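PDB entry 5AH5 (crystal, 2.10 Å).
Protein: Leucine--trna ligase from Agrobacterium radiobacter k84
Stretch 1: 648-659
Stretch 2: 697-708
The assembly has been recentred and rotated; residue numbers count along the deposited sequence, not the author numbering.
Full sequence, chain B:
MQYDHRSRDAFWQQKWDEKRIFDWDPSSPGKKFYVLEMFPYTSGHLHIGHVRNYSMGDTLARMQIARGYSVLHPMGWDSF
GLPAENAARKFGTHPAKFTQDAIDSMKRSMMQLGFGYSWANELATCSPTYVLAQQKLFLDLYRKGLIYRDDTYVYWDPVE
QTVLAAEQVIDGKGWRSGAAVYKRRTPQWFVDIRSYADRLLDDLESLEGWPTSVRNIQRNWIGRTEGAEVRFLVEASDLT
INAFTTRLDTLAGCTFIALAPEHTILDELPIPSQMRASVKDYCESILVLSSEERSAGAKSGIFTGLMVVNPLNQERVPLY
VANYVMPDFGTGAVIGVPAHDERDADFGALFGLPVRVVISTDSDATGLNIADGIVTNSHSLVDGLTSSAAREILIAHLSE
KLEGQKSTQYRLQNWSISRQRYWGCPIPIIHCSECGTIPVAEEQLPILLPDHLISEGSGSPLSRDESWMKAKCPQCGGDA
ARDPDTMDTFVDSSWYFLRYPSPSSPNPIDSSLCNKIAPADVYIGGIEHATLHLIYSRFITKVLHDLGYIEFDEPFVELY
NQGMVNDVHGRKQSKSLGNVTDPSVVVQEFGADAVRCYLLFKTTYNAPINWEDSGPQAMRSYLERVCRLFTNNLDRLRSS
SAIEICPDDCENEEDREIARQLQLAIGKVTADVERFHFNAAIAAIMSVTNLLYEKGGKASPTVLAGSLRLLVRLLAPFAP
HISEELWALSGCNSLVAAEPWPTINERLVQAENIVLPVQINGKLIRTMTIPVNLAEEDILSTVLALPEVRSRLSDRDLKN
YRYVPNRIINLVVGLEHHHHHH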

# COMPACT_ATOMS: atom_id res chain seq x y z
N ASP B 648 27.68 -32.17 19.58
CA ASP B 648 28.97 -32.92 19.56
C ASP B 648 30.19 -32.15 19.05
O ASP B 648 31.31 -32.58 19.28
N ASP B 649 29.99 -31.05 18.33
CA ASP B 649 31.11 -30.19 17.94
C ASP B 649 31.68 -29.35 19.14
O ASP B 649 32.83 -28.94 19.11
N CYS B 650 30.84 -29.03 20.12
CA CYS B 650 31.22 -28.21 21.27
C CYS B 650 32.05 -28.99 22.34
O CYS B 650 31.52 -29.80 23.11
N GLU B 651 33.35 -28.70 22.37
CA GLU B 651 34.28 -29.28 23.32
C GLU B 651 34.43 -28.53 24.64
O GLU B 651 35.18 -28.97 25.50
N ASN B 652 33.70 -27.43 24.83
CA ASN B 652 33.79 -26.65 26.07
C ASN B 652 32.69 -25.60 26.23
O ASN B 652 31.74 -25.51 25.41
N GLU B 653 32.86 -24.76 27.25
CA GLU B 653 31.93 -23.68 27.62
C GLU B 653 31.92 -22.52 26.60
O GLU B 653 30.87 -21.85 26.42
N GLU B 654 33.08 -22.25 25.99
CA GLU B 654 33.24 -21.18 25.01
C GLU B 654 32.55 -21.49 23.66
O GLU B 654 31.91 -20.62 23.08
N ASP B 655 32.71 -22.72 23.18
CA ASP B 655 31.92 -23.23 22.04
C ASP B 655 30.45 -23.10 22.28
O ASP B 655 29.71 -22.71 21.40
N ARG B 656 30.04 -23.41 23.49
CA ARG B 656 28.65 -23.36 23.85
C ARG B 656 28.13 -21.95 24.02
O ARG B 656 26.90 -21.75 23.98
N GLU B 657 29.02 -20.99 24.29
CA GLU B 657 28.58 -19.60 24.32
C GLU B 657 28.34 -19.13 22.88
O GLU B 657 27.34 -18.47 22.60
N ILE B 658 29.27 -19.50 22.01
CA ILE B 658 29.17 -19.19 20.60
C ILE B 658 27.91 -19.85 20.03
O ILE B 658 27.05 -19.15 19.48
N ALA B 659 27.77 -21.16 20.25
CA ALA B 659 26.66 -21.93 19.67
C ALA B 659 25.34 -21.34 20.08
O ALA B 659 24.44 -21.17 19.28
N GLY B 697 38.73 -18.64 17.10
CA GLY B 697 40.18 -18.84 17.38
C GLY B 697 40.48 -19.45 18.76
O GLY B 697 41.33 -20.32 18.87
N LYS B 698 39.79 -19.01 19.82
CA LYS B 698 39.59 -19.89 20.99
C LYS B 698 38.54 -21.03 20.75
O LYS B 698 38.52 -22.04 21.48
N ALA B 699 37.70 -20.90 19.72
CA ALA B 699 36.67 -21.91 19.46
C ALA B 699 37.26 -23.15 18.79
O ALA B 699 38.27 -23.07 18.07
N SER B 700 36.65 -24.30 19.00
CA SER B 700 37.09 -25.50 18.27
C SER B 700 36.86 -25.21 16.76
O SER B 700 35.84 -24.61 16.44
N PRO B 701 37.81 -25.57 15.87
CA PRO B 701 37.70 -25.35 14.43
C PRO B 701 36.28 -25.62 13.85
O PRO B 701 35.72 -24.77 13.16
N THR B 702 35.71 -26.76 14.20
CA THR B 702 34.43 -27.17 13.65
C THR B 702 33.33 -26.20 14.07
O THR B 702 32.45 -25.91 13.26
N VAL B 703 33.39 -25.68 15.30
CA VAL B 703 32.38 -24.74 15.79
C VAL B 703 32.48 -23.41 15.04
O VAL B 703 31.46 -22.73 14.84
N LEU B 704 33.72 -23.04 14.71
CA LEU B 704 34.00 -21.80 14.05
C LEU B 704 33.64 -21.91 12.57
O LEU B 704 33.04 -21.02 12.06
N ALA B 705 34.01 -22.98 11.90
CA ALA B 705 33.58 -23.16 10.50
C ALA B 705 32.03 -23.17 10.39
O ALA B 705 31.44 -22.51 9.50
N GLY B 706 31.37 -23.86 11.30
CA GLY B 706 29.91 -23.88 11.37
C GLY B 706 29.26 -22.53 11.63
O GLY B 706 28.15 -22.27 11.12
N SER B 707 29.91 -21.70 12.44
CA SER B 707 29.44 -20.38 12.77
C SER B 707 29.54 -19.43 11.61
O SER B 707 28.72 -18.56 11.49
N LEU B 708 30.64 -19.53 10.88
CA LEU B 708 30.92 -18.68 9.77
C LEU B 708 29.95 -19.01 8.62
O LEU B 708 29.42 -18.11 8.01

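Asp655 is the polar centre of this contact. Its CA-to-CB bond points toward stretch 2, and chi1 is m. The carboxylate is buried and takes hydrogen bonds from both stretches. Ser700 OG donates to Asp655 OD2 at 2.3 Å, which is very short for a hydrogen bond. Ser700 N donates to Asp655 OD1 at 3.0 Å, with a nearly straight angle of 164°. One serine therefore meets both carboxylate oxygens, through its side chain and its backbone. Within stretch 1, Glu651 N also donates to Asp655 OD2, at 2.9 Å. The acid thus ties the loop before its own helix to the start of the neighbouring one.

Ser700 points toward stretch 1, with chi1 at -31°, between wells. It sits at the N-cap position of helix 701-708, but its side chain makes no capping bond; its hydroxyl is bonded to Asp655 instead. Asn652 does cap its helix. Its side chain is p, and Asn652 OD1 accepts from Asp655 N at 2.8 Å and, weakly, from Glu654 N at 2.6 Å.

A salt bridge lies at the more exposed margin. Lys698 NZ donates to Glu654 OE2 at 3.1 Å. Both side chains start toward the other stretch with chi1 m. The lysine then runs t, m, t to reach the carboxylate.

Apolar packing lies beside the aspartate. Val703, with chi1 t, has the largest area covered by the other stretch. Val703 CG2 lies 3.5 Å from Asp655 CG and 3.4 Å from Asp649 O. Val703 CG2 is also 4.4 Å from Cys650 SG, although the CA-to-CB bond of Cys650 points away. Val703 CG1 faces Ile658, 4.2 Å from Ile658 CG2.

Ile658 is m, t and buried. Ile658 CD1 packs on Ala699 CB at 3.5 Å, while Ile658 CG2 comes within 3.4 Å of Ser707 OG. Ser707 is m and turns its hydroxyl back to its own helix, where Ser707 OG donates to Val703 O at 2.6 Å. This satisfies the hydroxyl beside an apolar neighbour.

Asp649 points toward stretch 2 with chi1 m. Asp649 OD1 approaches Thr702 CG2 at 3.3 Å, a contact with a methyl and not a hydrogen bond. Thr702 is also m.

The helix axes run nearly parallel, at 9°, and approach to 10.4 Å. Asp655 CA and Ala699 CA are only 5.6 Å apart, so the short aspartate side chain can reach the backbone of Ser700. No water or bound group is included among the coordinates of the two stretches.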

# COMPACT_ATOMS: atom_id res chain seq x y z
CB ASP B 648 28.85 -34.23 18.73
CG ASP B 648 27.97 -35.31 19.42
OD1 ASP B 648 27.41 -35.04 20.51
OD2 ASP B 648 27.83 -36.42 18.84
CB ASP B 649 30.69 -29.22 16.81
CG ASP B 649 30.03 -29.93 15.56
OD1 ASP B 649 30.47 -31.02 15.14
OD2 ASP B 649 29.08 -29.33 14.98
CB CYS B 650 29.95 -27.66 21.94
SG CYS B 650 28.97 -26.57 20.89
CB GLU B 651 35.64 -29.48 22.64
CG GLU B 651 35.69 -30.84 21.94
CD GLU B 651 36.48 -30.86 20.64
OE1 GLU B 651 37.29 -29.95 20.39
OE2 GLU B 651 36.26 -31.82 19.87
CB ASN B 652 35.17 -25.98 26.14
CG ASN B 652 35.37 -24.98 25.04
OD1 ASN B 652 34.57 -24.05 24.88
ND2 ASN B 652 36.41 -25.17 24.26
CB GLU B 653 32.27 -23.14 29.02
CG GLU B 653 32.54 -24.20 30.11
CD GLU B 653 34.02 -24.52 30.37
OE1 GLU B 653 34.73 -23.60 30.84
OE2 GLU B 653 34.47 -25.67 30.12
CB GLU B 654 34.73 -20.87 24.77
CG GLU B 654 35.38 -19.98 25.84
CD GLU B 654 36.77 -19.48 25.42
OE1 GLU B 654 37.75 -20.24 25.62
OE2 GLU B 654 36.90 -18.32 24.90
CB ASP B 655 32.20 -24.70 21.79
CG ASP B 655 33.57 -24.94 21.26
OD1 ASP B 655 34.16 -24.02 20.69
OD2 ASP B 655 34.06 -26.07 21.41
CB ARG B 656 28.40 -24.16 25.15
CG ARG B 656 28.40 -25.67 24.96
CD ARG B 656 27.00 -26.20 24.67
NE ARG B 656 26.19 -26.37 25.88
CZ ARG B 656 24.86 -26.41 25.92
NH1 ARG B 656 24.12 -26.28 24.82
NH2 ARG B 656 24.24 -26.58 27.09
CB GLU B 657 29.54 -18.68 25.03
CG GLU B 657 29.05 -17.22 25.18
CD GLU B 657 27.66 -17.07 25.83
OE1 GLU B 657 27.28 -17.90 26.70
OE2 GLU B 657 26.94 -16.10 25.48
CB ILE B 658 30.43 -19.60 19.82
CG1 ILE B 658 31.60 -18.72 20.25
CG2 ILE B 658 30.21 -19.45 18.30
CD1 ILE B 658 32.97 -19.20 19.80
CB ALA B 659 26.75 -23.39 20.04
CB LYS B 698 39.21 -19.08 22.24
CG LYS B 698 40.40 -18.29 22.81
CD LYS B 698 40.03 -17.44 24.03
CE LYS B 698 39.20 -16.20 23.68
NZ LYS B 698 38.40 -15.66 24.81
CB ALA B 699 35.54 -21.32 18.62
CB SER B 700 36.30 -26.74 18.69
OG SER B 700 35.88 -26.66 20.05
CB PRO B 701 38.69 -26.36 13.86
CG PRO B 701 39.72 -26.53 14.92
CD PRO B 701 39.12 -26.15 16.24
CB THR B 702 34.13 -28.66 13.99
OG1 THR B 702 35.03 -29.52 13.27
CG2 THR B 702 32.70 -29.05 13.63
CB VAL B 703 32.55 -24.46 17.29
CG1 VAL B 703 31.65 -23.32 17.75
CG2 VAL B 703 32.25 -25.73 18.09
CB LEU B 704 35.46 -21.41 14.20
CG LEU B 704 35.85 -20.11 13.49
CD1 LEU B 704 35.05 -18.94 14.05
CD2 LEU B 704 37.35 -19.85 13.57
CB ALA B 705 34.15 -24.41 9.91
CB SER B 707 30.24 -19.77 13.93
OG SER B 707 30.10 -20.55 15.09
CB LEU B 708 32.36 -18.88 9.31
CG LEU B 708 33.44 -18.32 10.27
CD1 LEU B 708 34.80 -18.72 9.75
CD2 LEU B 708 33.38 -16.83 10.40